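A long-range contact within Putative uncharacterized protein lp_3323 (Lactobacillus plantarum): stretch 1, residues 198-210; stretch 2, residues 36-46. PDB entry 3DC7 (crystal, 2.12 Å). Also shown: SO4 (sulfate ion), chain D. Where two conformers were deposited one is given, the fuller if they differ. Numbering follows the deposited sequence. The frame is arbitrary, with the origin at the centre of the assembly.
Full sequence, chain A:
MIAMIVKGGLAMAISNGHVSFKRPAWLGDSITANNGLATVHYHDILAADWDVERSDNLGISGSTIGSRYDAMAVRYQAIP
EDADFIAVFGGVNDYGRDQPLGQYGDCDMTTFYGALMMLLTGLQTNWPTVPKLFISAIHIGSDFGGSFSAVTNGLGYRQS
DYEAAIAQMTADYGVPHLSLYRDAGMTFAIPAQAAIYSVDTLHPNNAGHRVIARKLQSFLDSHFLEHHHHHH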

ATOM      1  N   SER A 198     -13.850  13.913  16.357  1.00 23.73           N
ATOM      2  CA  SER A 198     -15.144  13.295  16.166  1.00 25.22           C
ATOM      3  C   SER A 198     -16.196  13.992  16.995  1.00 25.84           C
ATOM      4  O   SER A 198     -15.892  14.618  18.010  1.00 26.27           O
ATOM      5  CB  SER A 198     -15.116  11.809  16.533  1.00 25.05           C
ATOM      6  OG  SER A 198     -15.327  11.638  17.925  1.00 26.97           O
ATOM      7  N   VAL A 199     -17.443  13.853  16.560  1.00 26.45           N
ATOM      8  CA  VAL A 199     -18.591  14.328  17.333  1.00 27.06           C
ATOM      9  C   VAL A 199     -18.922  13.354  18.485  1.00 27.07           C
ATOM     10  O   VAL A 199     -19.259  13.789  19.590  1.00 27.62           O
ATOM     11  CB  VAL A 199     -19.842  14.559  16.408  1.00 27.02           C
ATOM     12  CG1 VAL A 199     -21.064  15.033  17.216  1.00 28.33           C
ATOM     13  CG2 VAL A 199     -19.529  15.570  15.316  1.00 26.59           C
ATOM     14  N   ASP A 200     -18.771  12.050  18.244  1.00 26.84           N
ATOM     15  CA  ASP A 200     -19.422  11.032  19.072  1.00 26.79           C
ATOM     16  C   ASP A 200     -18.731   9.665  18.993  1.00 26.93           C
ATOM     17  O   ASP A 200     -19.355   8.623  19.283  1.00 27.15           O
ATOM     18  CB  ASP A 200     -20.872  10.876  18.586  1.00 26.81           C
ATOM     19  CG  ASP A 200     -20.949  10.633  17.085  1.00 27.44           C
ATOM     20  OD1 ASP A 200     -19.916  10.238  16.491  1.00 27.34           O
ATOM     21  OD2 ASP A 200     -22.025  10.841  16.493  1.00 26.69           O
ATOM     22  N   THR A 201     -17.458   9.679  18.589  1.00 26.21           N
ATOM     23  CA  THR A 201     -16.638   8.479  18.315  1.00 25.78           C
ATOM     24  C   THR A 201     -17.010   7.713  17.046  1.00 25.51           C
ATOM     25  O   THR A 201     -16.488   6.624  16.818  1.00 24.91           O
ATOM     26  CB  THR A 201     -16.510   7.477  19.509  1.00 25.87           C
ATOM     27  OG1 THR A 201     -17.655   6.605  19.560  1.00 26.30           O
ATOM     28  CG2 THR A 201     -16.297   8.198  20.847  1.00 26.30           C
ATOM     29  N   LEU A 202     -17.899   8.281  16.229  1.00 25.67           N
ATOM     30  CA  LEU A 202     -18.243   7.705  14.926  1.00 25.71           C
ATOM     31  C   LEU A 202     -18.147   8.726  13.772  1.00 25.58           C
ATOM     32  O   LEU A 202     -17.461   8.478  12.774  1.00 25.57           O
ATOM     33  CB  LEU A 202     -19.623   7.033  14.973  1.00 25.91           C
ATOM     34  CG  LEU A 202     -20.280   6.659  13.629  1.00 27.48           C
ATOM     35  CD1 LEU A 202     -19.568   5.538  12.903  1.00 27.51           C
ATOM     36  CD2 LEU A 202     -21.760   6.301  13.806  1.00 30.15           C
ATOM     37  N   HIS A 203     -18.830   9.863  13.911  1.00 25.08           N
ATOM     38  CA  HIS A 203     -18.851  10.885  12.871  1.00 24.99           C
ATOM     39  C   HIS A 203     -17.694  11.844  13.061  1.00 24.27           C
ATOM     40  O   HIS A 203     -17.469  12.307  14.164  1.00 24.19           O
ATOM     41  CB  HIS A 203     -20.165  11.677  12.901  1.00 25.35           C
ATOM     42  CG  HIS A 203     -21.382  10.829  12.737  1.00 25.58           C
ATOM     43  ND1 HIS A 203     -21.765  10.305  11.523  1.00 27.67           N
ATOM     44  CD2 HIS A 203     -22.298  10.405  13.637  1.00 26.25           C
ATOM     45  CE1 HIS A 203     -22.865   9.588  11.685  1.00 28.67           C
ATOM     46  NE2 HIS A 203     -23.209   9.636  12.960  1.00 28.00           N
ATOM     47  N   PRO A 204     -16.951  12.141  11.984  1.00 24.08           N
ATOM     48  CA  PRO A 204     -15.952  13.195  12.089  1.00 23.78           C
ATOM     49  C   PRO A 204     -16.621  14.537  12.332  1.00 23.57           C
ATOM     50  O   PRO A 204     -17.721  14.775  11.831  1.00 23.94           O
ATOM     51  CB  PRO A 204     -15.280  13.184  10.709  1.00 24.13           C
ATOM     52  CG  PRO A 204     -15.572  11.872  10.132  1.00 23.54           C
ATOM     53  CD  PRO A 204     -16.944  11.518  10.651  1.00 23.86           C
ATOM     54  N   ASN A 205     -15.992  15.386  13.134  1.00 23.27           N
ATOM     55  CA  ASN A 205     -16.418  16.773  13.225  1.00 23.49           C
ATOM     56  C   ASN A 205     -15.759  17.584  12.085  1.00 23.50           C
ATOM     57  O   ASN A 205     -15.193  16.999  11.161  1.00 23.19           O
ATOM     58  CB  ASN A 205     -16.094  17.331  14.618  1.00 23.84           C
ATOM     59  CG  ASN A 205     -14.603  17.351  14.904  1.00 23.96           C
ATOM     60  OD1 ASN A 205     -13.788  17.241  13.987  1.00 25.05           O
ATOM     61  ND2 ASN A 205     -14.239  17.483  16.176  1.00 22.83           N
ATOM     62  N   ASN A 206     -15.817  18.910  12.140  1.00 23.25           N
ATOM     63  CA  ASN A 206     -15.181  19.732  11.108  1.00 23.29           C
ATOM     64  C   ASN A 206     -13.668  19.582  11.010  1.00 22.81           C
ATOM     65  O   ASN A 206     -13.116  19.595   9.906  1.00 22.37           O
ATOM     66  CB  ASN A 206     -15.526  21.212  11.278  1.00 23.88           C
ATOM     67  CG  ASN A 206     -16.959  21.525  10.903  1.00 25.10           C
ATOM     68  OD1 ASN A 206     -17.709  20.672  10.422  1.00 25.78           O
ATOM     69  ND2 ASN A 206     -17.342  22.767  11.108  1.00 28.91           N
ATOM     70  N   ALA A 207     -13.001  19.451  12.156  1.00 22.27           N
ATOM     71  CA  ALA A 207     -11.548  19.212  12.171  1.00 22.52           C
ATOM     72  C   ALA A 207     -11.194  17.865  11.530  1.00 21.85           C
ATOM     73  O   ALA A 207     -10.187  17.739  10.827  1.00 22.39           O
ATOM     74  CB  ALA A 207     -10.994  19.303  13.609  1.00 21.94           C
ATOM     75  N   GLY A 208     -12.039  16.866  11.769  1.00 21.77           N
ATOM     76  CA  GLY A 208     -11.852  15.521  11.215  1.00 21.10           C
ATOM     77  C   GLY A 208     -12.045  15.536   9.720  1.00 21.36           C
ATOM     78  O   GLY A 208     -11.312  14.873   8.984  1.00 21.64           O
ATOM     79  N   HIS A 209     -13.020  16.318   9.270  1.00 20.83           N
ATOM     80  CA  HIS A 209     -13.259  16.507   7.853  1.00 20.56           C
ATOM     81  C   HIS A 209     -12.126  17.214   7.121  1.00 20.48           C
ATOM     82  O   HIS A 209     -11.846  16.868   5.979  1.00 19.56           O
ATOM     83  CB  HIS A 209     -14.595  17.193   7.600  1.00 20.59           C
ATOM     84  CG  HIS A 209     -15.761  16.262   7.703  1.00 21.67           C
ATOM     85  ND1 HIS A 209     -16.182  15.485   6.648  1.00 21.01           N
ATOM     86  CD2 HIS A 209     -16.574  15.960   8.744  1.00 21.96           C
ATOM     87  CE1 HIS A 209     -17.219  14.759   7.024  1.00 22.66           C
ATOM     88  NE2 HIS A 209     -17.478  15.027   8.292  1.00 24.04           N
ATOM     89  N   ARG A 210     -11.471  18.183   7.756  1.00 20.79           N
ATOM     90  CA  ARG A 210     -10.320  18.852   7.155  0.50 21.12           C
ATOM     91  C   ARG A 210      -9.196  17.844   6.925  1.00 21.66           C
ATOM     92  O   ARG A 210      -8.530  17.850   5.880  1.00 22.39           O
ATOM     93  CB  ARG A 210      -9.847  20.007   8.039  0.50 20.53           C
ATOM     94  CG  ARG A 210     -10.758  21.219   7.980  0.50 19.64           C
ATOM     95  CD  ARG A 210     -10.093  22.459   8.550  0.50 19.59           C
ATOM     96  NE  ARG A 210      -9.899  22.395   9.996  0.50 18.55           N
ATOM     97  CZ  ARG A 210     -10.850  22.625  10.898  0.50 19.30           C
ATOM     98  NH1 ARG A 210     -12.088  22.922  10.518  0.50 18.67           N
ATOM     99  NH2 ARG A 210     -10.563  22.550  12.189  0.50 19.90           N
TER
HETATM  100  S   SO4 D 233     -17.974  20.989  14.444  1.00 73.13           S
HETATM  101  O1  SO4 D 233     -16.591  21.458  14.510  1.00 72.89           O
HETATM  102  O2  SO4 D 233     -18.068  19.687  13.785  1.00 72.17           O
HETATM  103  O3  SO4 D 233     -18.470  20.898  15.819  1.00 72.88           O
HETATM  104  O4  SO4 D 233     -18.783  21.933  13.670  1.00 73.20           O
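Stretch 2 36-46: GLATVHYHDIL

Stretch 2 lies on stretch 1 as a loop running into a helix, packed on another loop-to-helix segment at least 162 residues away in sequence, and the contact is held by three hydrogen bonds made by the side chains of Asn206 and His209, two of them weak, with small apolar contacts around them; together the two sides bury 543 Å².

Residues 36-41 of stretch 2 have no regular secondary structure, and the helix begins at Tyr42, with His41 at the N-cap position. Stretch 1 is likewise loop or turn until its helix starts at Asn206, after Asn205 as N-cap; Asn205 OD1 accepts from Gly208 N at 2.8 Å. The two stretches advance in the same general sense: the CA atoms of Asn205 and Ala38 are 5.1 Å apart, and four residues further on in each stretch those of His209 and Tyr42 are 4.9 Å apart. The helix directions differ by 54° (signed crossing angle -54°), with the axes 9.6 Å apart at closest approach.

At the start of stretch 2, Leu37 points toward stretch 1 and rests on the loop. Leu37 CD1 is 3.6 Å from His203 CD2, and Leu37 CB is 4.2 Å from Val199 CG2. Ala38 follows, its small side chain placed close to the first turn of the helix: Ala38 CB is 3.3 Å from Asn206 OD1, 3.7 Å from Pro204 O and 3.7 Å from His209 CD2.

Asn206 fixes the next residues through its amide, although its CA-to-CB bond points sideways. Val40 N donates to Asn206 OD1 at 3.2 Å with an N-H...acceptor angle of 167°, while Asn206 ND2 gives a weak bond to Thr39 OG1 at 3.3 Å. A water links the backbones as well, donating to Val40 O at 2.9 Å and to Asn206 O at 2.6 Å.

His209, which loses 111 Å² to stretch 2, reaches the beginning of the second helix. Tyr42 N donates to His209 ND1 at 3.0 Å, but the angle of 135° makes this bond weak; as acceptor, ND1 carries no proton in this arrangement. The edge of the His41 ring is directed toward the face of the His209 ring in an offset pair, with centroids 4.8 Å apart and planes at 71°. One helical turn beyond His41, Ile45 points toward stretch 1, and Ile45 CD1 lies 3.8 Å from both His209 O and Arg210 CA.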

ATOM      1  N   GLY A  36     -25.703  16.577   7.810  1.00 45.48           N
ATOM      2  CA  GLY A  36     -24.734  16.145   8.824  1.00 44.42           C
ATOM      3  C   GLY A  36     -24.649  16.897  10.139  1.00 43.34           C
ATOM      4  O   GLY A  36     -25.158  18.013  10.270  1.00 43.59           O
ATOM      5  N   LEU A  37     -23.990  16.263  11.112  1.00 42.12           N
ATOM      6  CA  LEU A  37     -23.628  16.882  12.398  1.00 40.60           C
ATOM      7  C   LEU A  37     -22.442  17.846  12.279  1.00 39.92           C
ATOM      8  O   LEU A  37     -22.266  18.736  13.111  1.00 40.19           O
ATOM      9  CB  LEU A  37     -23.283  15.799  13.416  1.00 40.32           C
ATOM     10  CG  LEU A  37     -24.457  15.011  13.988  1.00 39.52           C
ATOM     11  CD1 LEU A  37     -24.060  13.551  14.165  1.00 38.72           C
ATOM     12  CD2 LEU A  37     -24.924  15.646  15.284  1.00 37.12           C
ATOM     13  N   ALA A  38     -21.615  17.626  11.259  1.00 38.73           N
ATOM     14  CA  ALA A  38     -20.551  18.532  10.883  1.00 37.32           C
ATOM     15  C   ALA A  38     -21.091  19.399   9.759  1.00 36.69           C
ATOM     16  O   ALA A  38     -21.730  18.897   8.834  1.00 36.68           O
ATOM     17  CB  ALA A  38     -19.345  17.750  10.409  1.00 37.36           C
ATOM     18  N   THR A  39     -20.843  20.699   9.833  1.00 35.68           N
ATOM     19  CA  THR A  39     -21.367  21.612   8.823  1.00 35.01           C
ATOM     20  C   THR A  39     -20.534  21.649   7.543  1.00 34.09           C
ATOM     21  O   THR A  39     -21.071  21.957   6.481  1.00 33.89           O
ATOM     22  CB  THR A  39     -21.575  23.042   9.379  1.00 35.17           C
ATOM     23  OG1 THR A  39     -20.355  23.526   9.952  1.00 36.46           O
ATOM     24  CG2 THR A  39     -22.676  23.045  10.454  1.00 35.83           C
ATOM     25  N   VAL A  40     -19.239  21.325   7.645  1.00 32.98           N
ATOM     26  CA  VAL A  40     -18.322  21.393   6.505  1.00 32.14           C
ATOM     27  C   VAL A  40     -17.637  20.045   6.260  1.00 31.56           C
ATOM     28  O   VAL A  40     -16.734  19.658   6.997  1.00 31.35           O
ATOM     29  CB  VAL A  40     -17.249  22.492   6.686  1.00 32.24           C
ATOM     30  CG1 VAL A  40     -16.411  22.628   5.415  1.00 32.33           C
ATOM     31  CG2 VAL A  40     -17.895  23.836   7.052  1.00 31.99           C
ATOM     32  N   HIS A  41     -18.074  19.354   5.213  1.00 30.72           N
ATOM     33  CA  HIS A  41     -17.634  17.993   4.924  1.00 30.42           C
ATOM     34  C   HIS A  41     -16.386  17.974   4.040  1.00 29.34           C
ATOM     35  O   HIS A  41     -16.032  18.976   3.437  1.00 29.13           O
ATOM     36  CB  HIS A  41     -18.763  17.206   4.258  1.00 30.82           C
ATOM     37  CG  HIS A  41     -19.918  16.915   5.165  1.00 32.30           C
ATOM     38  ND1 HIS A  41     -20.894  17.847   5.450  1.00 34.12           N
ATOM     39  CD2 HIS A  41     -20.260  15.794   5.841  1.00 33.06           C
ATOM     40  CE1 HIS A  41     -21.783  17.309   6.265  1.00 34.95           C
ATOM     41  NE2 HIS A  41     -21.420  16.066   6.523  1.00 32.90           N
ATOM     42  N   TYR A  42     -15.731  16.829   3.962  1.00 28.30           N
ATOM     43  CA  TYR A  42     -14.524  16.698   3.145  1.00 27.76           C
ATOM     44  C   TYR A  42     -14.792  17.093   1.684  1.00 27.40           C
ATOM     45  O   TYR A  42     -13.967  17.762   1.057  1.00 26.13           O
ATOM     46  CB  TYR A  42     -13.943  15.276   3.232  1.00 27.32           C
ATOM     47  CG  TYR A  42     -14.830  14.245   2.591  1.00 27.27           C
ATOM     48  CD1 TYR A  42     -14.661  13.888   1.249  1.00 27.33           C
ATOM     49  CD2 TYR A  42     -15.870  13.663   3.306  1.00 27.38           C
ATOM     50  CE1 TYR A  42     -15.515  12.958   0.637  1.00 28.78           C
ATOM     51  CE2 TYR A  42     -16.724  12.731   2.713  1.00 27.49           C
ATOM     52  CZ  TYR A  42     -16.541  12.386   1.379  1.00 28.50           C
ATOM     53  OH  TYR A  42     -17.376  11.466   0.801  1.00 27.03           O
ATOM     54  N   HIS A  43     -15.950  16.701   1.153  1.00 27.55           N
ATOM     55  CA  HIS A  43     -16.252  16.985  -0.244  1.00 28.62           C
ATOM     56  C   HIS A  43     -16.589  18.468  -0.480  1.00 29.06           C
ATOM     57  O   HIS A  43     -16.446  18.960  -1.594  1.00 29.18           O
ATOM     58  CB  HIS A  43     -17.338  16.056  -0.782  1.00 28.50           C
ATOM     59  CG  HIS A  43     -18.598  16.087   0.009  1.00 30.25           C
ATOM     60  ND1 HIS A  43     -19.620  16.974  -0.258  1.00 30.80           N
ATOM     61  CD2 HIS A  43     -18.998  15.355   1.077  1.00 30.97           C
ATOM     62  CE1 HIS A  43     -20.603  16.776   0.603  1.00 32.18           C
ATOM     63  NE2 HIS A  43     -20.247  15.804   1.427  1.00 32.00           N
ATOM     64  N   ASP A  44     -17.019  19.172   0.567  1.00 29.72           N
ATOM     65  CA  ASP A  44     -17.292  20.607   0.476  1.00 30.38           C
ATOM     66  C   ASP A  44     -15.976  21.371   0.370  1.00 30.30           C
ATOM     67  O   ASP A  44     -15.852  22.320  -0.418  1.00 30.40           O
ATOM     68  CB  ASP A  44     -18.087  21.080   1.690  1.00 30.71           C
ATOM     69  CG  ASP A  44     -19.525  20.589   1.677  1.00 32.58           C
ATOM     70  OD1 ASP A  44     -20.123  20.511   0.582  1.00 35.99           O
ATOM     71  OD2 ASP A  44     -20.072  20.285   2.761  1.00 34.61           O
ATOM     72  N   ILE A  45     -14.992  20.933   1.156  1.00 30.06           N
ATOM     73  CA  ILE A  45     -13.612  21.428   1.045  1.00 29.58           C
ATOM     74  C   ILE A  45     -13.046  21.186  -0.358  1.00 29.36           C
ATOM     75  O   ILE A  45     -12.582  22.118  -1.008  1.00 29.17           O
ATOM     76  CB  ILE A  45     -12.692  20.821   2.140  1.00 29.39           C
ATOM     77  CG1 ILE A  45     -13.182  21.256   3.523  1.00 28.40           C
ATOM     78  CG2 ILE A  45     -11.218  21.256   1.932  1.00 29.30           C
ATOM     79  CD1 ILE A  45     -12.808  20.318   4.647  1.00 26.29           C
ATOM     80  N   LEU A  46     -13.115  19.946  -0.835  1.00 29.45           N
ATOM     81  CA  LEU A  46     -12.560  19.613  -2.145  1.00 29.90           C
ATOM     82  C   LEU A  46     -13.301  20.262  -3.297  1.00 30.70           C
ATOM     83  O   LEU A  46     -12.677  20.714  -4.254  1.00 30.69           O
ATOM     84  CB  LEU A  46     -12.472  18.097  -2.356  1.00 29.69           C
ATOM     85  CG  LEU A  46     -11.548  17.371  -1.387  1.00 29.03           C
ATOM     86  CD1 LEU A  46     -11.891  15.924  -1.384  1.00 28.41           C
ATOM     87  CD2 LEU A  46     -10.096  17.588  -1.734  1.00 29.59           C
TER
HETATM   88  O   HOH W   1     -14.228  20.803   7.952  1.00 28.12           O